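PDB 1O5L: transcriptional regulator, crp family from Thermotoga maritima, which probably binds DNA as a transcription factor of the CRP family, with a cyclic nucleotide-binding type sensor domain ahead of a helix-turn-helix domain. Local coordinates for residues A[44-49]-A[66-71]; A[54-59]-A[87-92]. All blocks are in the same frame, centred on the assembly; numbering follows the deposited sequence.

Contact 1 (A[44-49]-A[66-71])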
ATOM      1  N   LEU A  44       2.332   8.516  12.749  1.00 56.19           N
ATOM      2  CA  LEU A  44       2.710   9.928  12.868  1.00 55.51           C
ATOM      3  C   LEU A  44       1.959  10.766  11.834  1.00 55.42           C
ATOM      4  O   LEU A  44       1.918  10.407  10.651  1.00 55.01           O
ATOM      5  CB  LEU A  44       4.221  10.077  12.677  1.00 55.53           C
ATOM      6  CG  LEU A  44       5.146   9.231  13.566  1.00 55.67           C
ATOM      7  CD1 LEU A  44       6.558   9.653  13.345  1.00 55.91           C
ATOM      8  CD2 LEU A  44       4.817   9.319  15.103  1.00 57.71           C
ATOM      9  N   ILE A  45       1.366  11.879  12.281  1.00 55.56           N
ATOM     10  CA  ILE A  45       0.656  12.805  11.394  1.00 55.29           C
ATOM     11  C   ILE A  45       1.226  14.211  11.561  1.00 54.75           C
ATOM     12  O   ILE A  45       1.249  14.740  12.676  1.00 55.81           O
ATOM     13  CB  ILE A  45      -0.894  12.792  11.698  1.00 55.84           C
ATOM     14  CG1 ILE A  45      -1.470  11.379  11.534  1.00 56.89           C
ATOM     15  CG2 ILE A  45      -1.653  13.773  10.788  1.00 55.99           C
ATOM     16  CD1 ILE A  45      -2.913  11.254  12.013  1.00 56.06           C
ATOM     17  N   LEU A  46       1.665  14.813  10.460  1.00 53.85           N
ATOM     18  CA  LEU A  46       2.156  16.187  10.467  1.00 54.10           C
ATOM     19  C   LEU A  46       0.994  17.176  10.535  1.00 54.25           C
ATOM     20  O   LEU A  46       0.191  17.281   9.581  1.00 52.88           O
ATOM     21  CB  LEU A  46       2.991  16.503   9.217  1.00 53.32           C
ATOM     22  CG  LEU A  46       3.546  17.919   9.120  1.00 53.41           C
ATOM     23  CD1 LEU A  46       4.575  18.160  10.230  1.00 54.01           C
ATOM     24  CD2 LEU A  46       4.194  18.181   7.731  1.00 53.92           C
ATOM     25  N   LEU A  47       0.985  17.932  11.635  1.00 54.17           N
ATOM     26  CA  LEU A  47      -0.065  18.879  11.979  1.00 55.06           C
ATOM     27  C   LEU A  47       0.234  20.253  11.430  1.00 55.33           C
ATOM     28  O   LEU A  47      -0.657  20.917  10.899  1.00 55.71           O
ATOM     29  CB  LEU A  47      -0.186  19.007  13.513  1.00 54.65           C
ATOM     30  CG  LEU A  47      -0.698  17.770  14.265  1.00 55.73           C
ATOM     31  CD1 LEU A  47      -0.576  17.958  15.777  1.00 54.75           C
ATOM     32  CD2 LEU A  47      -2.145  17.457  13.848  1.00 54.78           C
ATOM     33  N   GLU A  48       1.477  20.694  11.628  1.00 55.61           N
ATOM     34  CA  GLU A  48       1.932  21.986  11.165  1.00 55.91           C
ATOM     35  C   GLU A  48       3.446  22.013  10.979  1.00 55.66           C
ATOM     36  O   GLU A  48       4.168  21.269  11.646  1.00 54.96           O
ATOM     37  CB  GLU A  48       1.484  23.116  12.083  1.00 55.98           C
ATOM     38  CG  GLU A  48       1.412  22.819  13.560  1.00 57.72           C
ATOM     39  CD  GLU A  48       0.932  24.042  14.356  1.00 57.87           C
ATOM     40  OE1 GLU A  48       1.739  25.008  14.509  1.00 57.69           O
ATOM     41  OE2 GLU A  48      -0.263  24.045  14.784  1.00 59.62           O
ATOM     42  N   GLY A  49       3.902  22.873  10.062  1.00 55.29           N
ATOM     43  CA  GLY A  49       5.309  22.983   9.710  1.00 55.27           C
ATOM     44  C   GLY A  49       5.648  22.304   8.385  1.00 55.12           C
ATOM     45  O   GLY A  49       4.841  22.297   7.452  1.00 55.32           O
ATOM     46  N   ASP A  66      12.027  14.182  -0.664  1.00 53.91           N
ATOM     47  CA  ASP A  66      10.801  14.945  -0.731  1.00 54.32           C
ATOM     48  C   ASP A  66      10.659  15.894   0.444  1.00 54.03           C
ATOM     49  O   ASP A  66      11.463  15.898   1.377  1.00 52.52           O
ATOM     50  CB  ASP A  66       9.591  13.993  -0.761  1.00 55.21           C
ATOM     51  CG  ASP A  66       8.478  14.460  -1.713  1.00 58.06           C
ATOM     52  OD1 ASP A  66       8.437  15.661  -2.118  1.00 59.83           O
ATOM     53  OD2 ASP A  66       7.604  13.661  -2.126  1.00 64.17           O
ATOM     54  N   GLU A  67       9.610  16.705   0.354  1.00 54.64           N
ATOM     55  CA  GLU A  67       9.083  17.467   1.464  1.00 56.04           C
ATOM     56  C   GLU A  67       7.749  16.888   1.897  1.00 56.17           C
ATOM     57  O   GLU A  67       7.053  16.290   1.089  1.00 56.33           O
ATOM     58  CB  GLU A  67       8.865  18.922   1.052  1.00 55.89           C
ATOM     59  CG  GLU A  67      10.125  19.743   1.083  1.00 57.00           C
ATOM     60  CD  GLU A  67       9.883  21.236   0.919  1.00 57.63           C
ATOM     61  OE1 GLU A  67       8.697  21.664   0.795  1.00 58.93           O
ATOM     62  OE2 GLU A  67      10.896  21.980   0.923  1.00 58.29           O
ATOM     63  N   ILE A  68       7.382  17.087   3.170  1.00 56.69           N
ATOM     64  CA  ILE A  68       6.024  16.781   3.648  1.00 56.34           C
ATOM     65  C   ILE A  68       5.385  18.040   4.218  1.00 55.41           C
ATOM     66  O   ILE A  68       5.949  18.663   5.095  1.00 54.55           O
ATOM     67  CB  ILE A  68       6.054  15.695   4.701  1.00 56.86           C
ATOM     68  CG1 ILE A  68       6.906  14.510   4.219  1.00 57.98           C
ATOM     69  CG2 ILE A  68       4.592  15.234   5.073  1.00 56.43           C
ATOM     70  CD1 ILE A  68       7.100  13.424   5.293  1.00 58.53           C
ATOM     71  N   LYS A  69       4.233  18.420   3.676  1.00 54.90           N
ATOM     72  CA  LYS A  69       3.446  19.539   4.173  1.00 54.91           C
ATOM     73  C   LYS A  69       2.236  18.988   4.924  1.00 54.68           C
ATOM     74  O   LYS A  69       1.841  17.845   4.701  1.00 54.71           O
ATOM     75  CB  LYS A  69       2.979  20.422   3.020  1.00 55.31           C
ATOM     76  CG  LYS A  69       4.099  21.116   2.230  1.00 55.91           C
ATOM     77  CD  LYS A  69       4.592  22.357   2.980  1.00 56.94           C
ATOM     78  CE  LYS A  69       5.568  23.205   2.163  1.00 56.86           C
ATOM     79  NZ  LYS A  69       6.335  24.159   3.052  1.00 55.92           N
ATOM     80  N   PRO A  70       1.652  19.776   5.828  1.00 54.21           N
ATOM     81  CA  PRO A  70       0.517  19.308   6.594  1.00 54.35           C
ATOM     82  C   PRO A  70      -0.775  19.292   5.749  1.00 54.73           C
ATOM     83  O   PRO A  70      -0.850  20.022   4.800  1.00 53.70           O
ATOM     84  CB  PRO A  70       0.432  20.309   7.750  1.00 54.91           C
ATOM     85  CG  PRO A  70       1.507  21.344   7.514  1.00 54.36           C
ATOM     86  CD  PRO A  70       2.013  21.166   6.155  1.00 53.67           C
ATOM     87  N   VAL A  71      -1.783  18.464   6.052  1.00 55.67           N
ATOM     88  CA  VAL A  71      -1.815  17.510   7.149  1.00 56.25           C
ATOM     89  C   VAL A  71      -1.801  16.130   6.540  1.00 57.02           C
ATOM     90  O   VAL A  71      -2.707  15.782   5.812  1.00 56.73           O
ATOM     91  CB  VAL A  71      -3.120  17.652   7.970  1.00 55.91           C
ATOM     92  CG1 VAL A  71      -3.120  16.747   9.139  1.00 56.69           C
ATOM     93  CG2 VAL A  71      -3.327  19.093   8.425  1.00 57.35           C
TER
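L46 lays its isobutyl group against the backbone of 68-70, with CD2 3.2 Å from the carbonyl O of I68 and 3.5 Å from the carbonyl C of K69. With CG anti to the backbone N (chi1 180°), the isobutyl group continues toward the other segment. There CD2 also meets CG2 of I68 and CD of P70, while CG sits over CA and CB of the proline. The P70 ring in turn rests on the main chain of 46-49: CD lies 3.3 Å from O of G49. Its CB is 3.4 Å from O of L47, and CG faces CA of E48. V71, which follows a cis peptide bond, brings its CA to 3.2 Å from O of L46 in a CA-H...O contact with an angle of 153° at the hydrogen. No hydrogen bond joins the two segments. In the double-stranded beta-helix roll of cyclic nucleotide-binding domains, this is where strand 62-68 of one sheet passes over to strand 72-73 of the other, beside strand 42-48. L47 and E48 form a classic beta bulge facing K97, and G49 follows at backbone angles where a CB would collide with the carbonyl O of E48, so glycine suits the place. Beyond the proline, CG1 of V71 touches CG2 of I45 at 3.7 Å, and L51 adds a further apolar surface to L46 and I68.

Contact 2 (A[54-59]-A[87-92])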
ATOM      1  N   GLU A  54      15.043  12.244   3.647  1.00 55.72           N
ATOM      2  CA  GLU A  54      16.345  12.102   3.047  1.00 56.85           C
ATOM      3  C   GLU A  54      16.893  10.685   3.224  1.00 57.16           C
ATOM      4  O   GLU A  54      16.910  10.147   4.334  1.00 57.48           O
ATOM      5  CB  GLU A  54      17.310  13.175   3.587  1.00 56.55           C
ATOM      6  CG  GLU A  54      17.662  13.021   5.052  1.00 57.95           C
ATOM      7  CD  GLU A  54      18.405  14.211   5.665  1.00 58.56           C
ATOM      8  OE1 GLU A  54      18.414  15.319   5.064  1.00 59.31           O
ATOM      9  OE2 GLU A  54      18.983  14.017   6.782  1.00 60.96           O
ATOM     10  N   HIS A  55      17.302  10.080   2.114  1.00 57.50           N
ATOM     11  CA  HIS A  55      17.901   8.750   2.116  1.00 58.29           C
ATOM     12  C   HIS A  55      19.400   8.805   2.413  1.00 58.27           C
ATOM     13  O   HIS A  55      20.126   9.606   1.840  1.00 57.32           O
ATOM     14  CB  HIS A  55      17.688   8.063   0.776  1.00 58.76           C
ATOM     15  CG  HIS A  55      18.169   6.643   0.751  1.00 61.25           C
ATOM     16  ND1 HIS A  55      19.504   6.309   0.612  1.00 62.42           N
ATOM     17  CD2 HIS A  55      17.496   5.473   0.871  1.00 62.10           C
ATOM     18  CE1 HIS A  55      19.629   4.994   0.640  1.00 62.62           C
ATOM     19  NE2 HIS A  55      18.428   4.464   0.792  1.00 63.70           N
ATOM     20  N   VAL A  56      19.838   7.937   3.320  1.00 58.90           N
ATOM     21  CA  VAL A  56      21.218   7.896   3.779  1.00 59.31           C
ATOM     22  C   VAL A  56      21.898   6.769   3.044  1.00 60.01           C
ATOM     23  O   VAL A  56      21.397   5.639   3.036  1.00 60.37           O
ATOM     24  CB  VAL A  56      21.331   7.604   5.289  1.00 59.23           C
ATOM     25  CG1 VAL A  56      22.760   7.841   5.758  1.00 59.32           C
ATOM     26  CG2 VAL A  56      20.374   8.454   6.087  1.00 58.97           C
ATOM     27  N   SER A  57      23.021   7.085   2.413  1.00 60.52           N
ATOM     28  CA  SER A  57      23.768   6.109   1.637  1.00 61.08           C
ATOM     29  C   SER A  57      24.918   5.500   2.451  1.00 61.70           C
ATOM     30  O   SER A  57      25.339   6.003   3.504  1.00 61.43           O
ATOM     31  CB  SER A  57      24.328   6.751   0.360  1.00 60.90           C
ATOM     32  OG  SER A  57      25.366   7.663   0.676  1.00 60.49           O
ATOM     33  N   GLU A  58      25.447   4.435   1.880  1.00 62.32           N
ATOM     34  CA  GLU A  58      26.434   3.571   2.493  1.00 63.01           C
ATOM     35  C   GLU A  58      27.642   4.336   3.065  1.00 63.35           C
ATOM     36  O   GLU A  58      28.343   3.831   3.955  1.00 63.51           O
ATOM     37  CB  GLU A  58      26.876   2.520   1.443  1.00 63.08           C
ATOM     38  CG  GLU A  58      25.724   1.639   0.912  1.00 63.42           C
ATOM     39  CD  GLU A  58      24.724   2.383   0.003  1.00 63.93           C
ATOM     40  OE1 GLU A  58      25.115   2.723  -1.144  1.00 65.03           O
ATOM     41  OE2 GLU A  58      23.563   2.654   0.431  1.00 60.81           O
ATOM     42  N   ASN A  59      27.852   5.564   2.590  1.00 63.53           N
ATOM     43  CA  ASN A  59      29.048   6.349   2.927  1.00 63.75           C
ATOM     44  C   ASN A  59      28.735   7.476   3.930  1.00 63.45           C
ATOM     45  O   ASN A  59      29.593   8.301   4.237  1.00 63.43           O
ATOM     46  CB  ASN A  59      29.668   6.942   1.648  1.00 63.81           C
ATOM     47  CG  ASN A  59      29.460   6.055   0.416  1.00 64.66           C
ATOM     48  OD1 ASN A  59      30.424   5.531  -0.153  1.00 65.74           O
ATOM     49  ND2 ASN A  59      28.194   5.883   0.001  1.00 65.51           N
ATOM     50  N   PRO A  87      11.868   4.084   6.177  1.00 48.78           N
ATOM     51  CA  PRO A  87      12.821   3.867   5.058  1.00 49.46           C
ATOM     52  C   PRO A  87      13.819   5.019   4.836  1.00 49.36           C
ATOM     53  O   PRO A  87      14.796   4.847   4.136  1.00 49.34           O
ATOM     54  CB  PRO A  87      11.898   3.733   3.830  1.00 49.54           C
ATOM     55  CG  PRO A  87      10.664   4.577   4.172  1.00 49.19           C
ATOM     56  CD  PRO A  87      10.541   4.512   5.686  1.00 48.64           C
ATOM     57  N   VAL A  88      13.543   6.180   5.428  1.00 49.60           N
ATOM     58  CA  VAL A  88      14.357   7.383   5.256  1.00 49.66           C
ATOM     59  C   VAL A  88      14.495   8.107   6.574  1.00 48.55           C
ATOM     60  O   VAL A  88      13.665   7.937   7.454  1.00 49.32           O
ATOM     61  CB  VAL A  88      13.691   8.379   4.224  1.00 49.91           C
ATOM     62  CG1 VAL A  88      13.543   7.717   2.849  1.00 51.51           C
ATOM     63  CG2 VAL A  88      12.343   8.870   4.709  1.00 50.32           C
ATOM     64  N   ASN A  89      15.529   8.927   6.702  1.00 48.05           N
ATOM     65  CA  ASN A  89      15.541   9.975   7.705  1.00 47.80           C
ATOM     66  C   ASN A  89      14.359  10.931   7.498  1.00 47.87           C
ATOM     67  O   ASN A  89      14.057  11.319   6.369  1.00 47.79           O
ATOM     68  CB  ASN A  89      16.822  10.781   7.621  1.00 48.05           C
ATOM     69  CG  ASN A  89      18.020  10.076   8.199  1.00 47.73           C
ATOM     70  OD1 ASN A  89      17.955   8.953   8.681  1.00 49.06           O
ATOM     71  ND2 ASN A  89      19.135  10.762   8.169  1.00 48.51           N
ATOM     72  N   VAL A  90      13.686  11.286   8.586  1.00 48.33           N
ATOM     73  CA  VAL A  90      12.663  12.328   8.582  1.00 48.90           C
ATOM     74  C   VAL A  90      13.178  13.475   9.454  1.00 49.91           C
ATOM     75  O   VAL A  90      13.463  13.292  10.637  1.00 50.03           O
ATOM     76  CB  VAL A  90      11.294  11.806   9.080  1.00 48.66           C
ATOM     77  CG1 VAL A  90      10.207  12.899   8.990  1.00 49.07           C
ATOM     78  CG2 VAL A  90      10.859  10.594   8.268  1.00 48.81           C
ATOM     79  N   VAL A  91      13.297  14.658   8.851  1.00 51.47           N
ATOM     80  CA  VAL A  91      13.919  15.814   9.485  1.00 52.07           C
ATOM     81  C   VAL A  91      12.996  17.036   9.409  1.00 52.31           C
ATOM     82  O   VAL A  91      12.335  17.239   8.398  1.00 51.77           O
ATOM     83  CB  VAL A  91      15.230  16.164   8.776  1.00 52.69           C
ATOM     84  CG1 VAL A  91      15.982  17.269   9.551  1.00 53.43           C
ATOM     85  CG2 VAL A  91      16.103  14.916   8.599  1.00 52.69           C
ATOM     86  N   ALA A  92      12.968  17.851  10.474  1.00 52.60           N
ATOM     87  CA  ALA A  92      12.172  19.091  10.483  1.00 52.65           C
ATOM     88  C   ALA A  92      12.848  20.140   9.608  1.00 53.01           C
ATOM     89  O   ALA A  92      14.009  20.480   9.836  1.00 53.29           O
ATOM     90  CB  ALA A  92      11.986  19.622  11.909  1.00 53.07           C
TER
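E54 and N89 face each other as an antiparallel hydrogen-bonded pair, their side chains on the same face of the sheet. The bond from E54 N to N89 O is 3.0 Å long and fairly straight (163° at the hydrogen); its return, from N89 N to E54 O, is weak and bent to 127°. The tight part is on the face carrying these side chains. CG of E54, placed between its own backbone N and carbonyl carbon (chi1 67°), comes to 3.5 Å from CB of N89, and the extended chain carries OE2 to 3.5 Å from CG2 of V91. CG2 of V56 lies over the face of the N89 amide, 3.3 Å from ND2. An alanine in place of E54 would probably leave CB of N89 and CG2 of V91 without this cover and open a gap beside them. The contact is looser around H55, where CD2 is 4.3 Å from O of P87; here F136 of the second subunit meets the imidazole and packs on V88. Past V56 the strands part, and 57-59 runs on into the exposed turn of the roll's hairpin. OD1 of N89 accepts a hydrogen bond from Q36 N, tying the amide to the loop after strand 32-34. With OD1 so taken and no hydrogen bond from amide to E54 carboxylate, the side chains meet by packing; the polar link is main-chain.

From the N terminus the chain passes through strands 23-27 and 32-34 before it reaches 44-49, in one sheet of the roll, then turns into strand 51-56 of the other sheet, where contact 2 begins. The hairpin brings it back along strand 62-68, and at 66-71 contact 1 closes its loop against 44-49. Only later, at 87-92, does the chain return to 54-59 and close contact 2. The two loops therefore cross, their segments alternating along the sequence. Contact 1 joins the two sheets where the chain passes between them; contact 2 pairs neighbouring strands within one sheet. Their centres lie about 17 Å apart and they do not touch, but neighbouring strands 51-56 and 62-68 connect them.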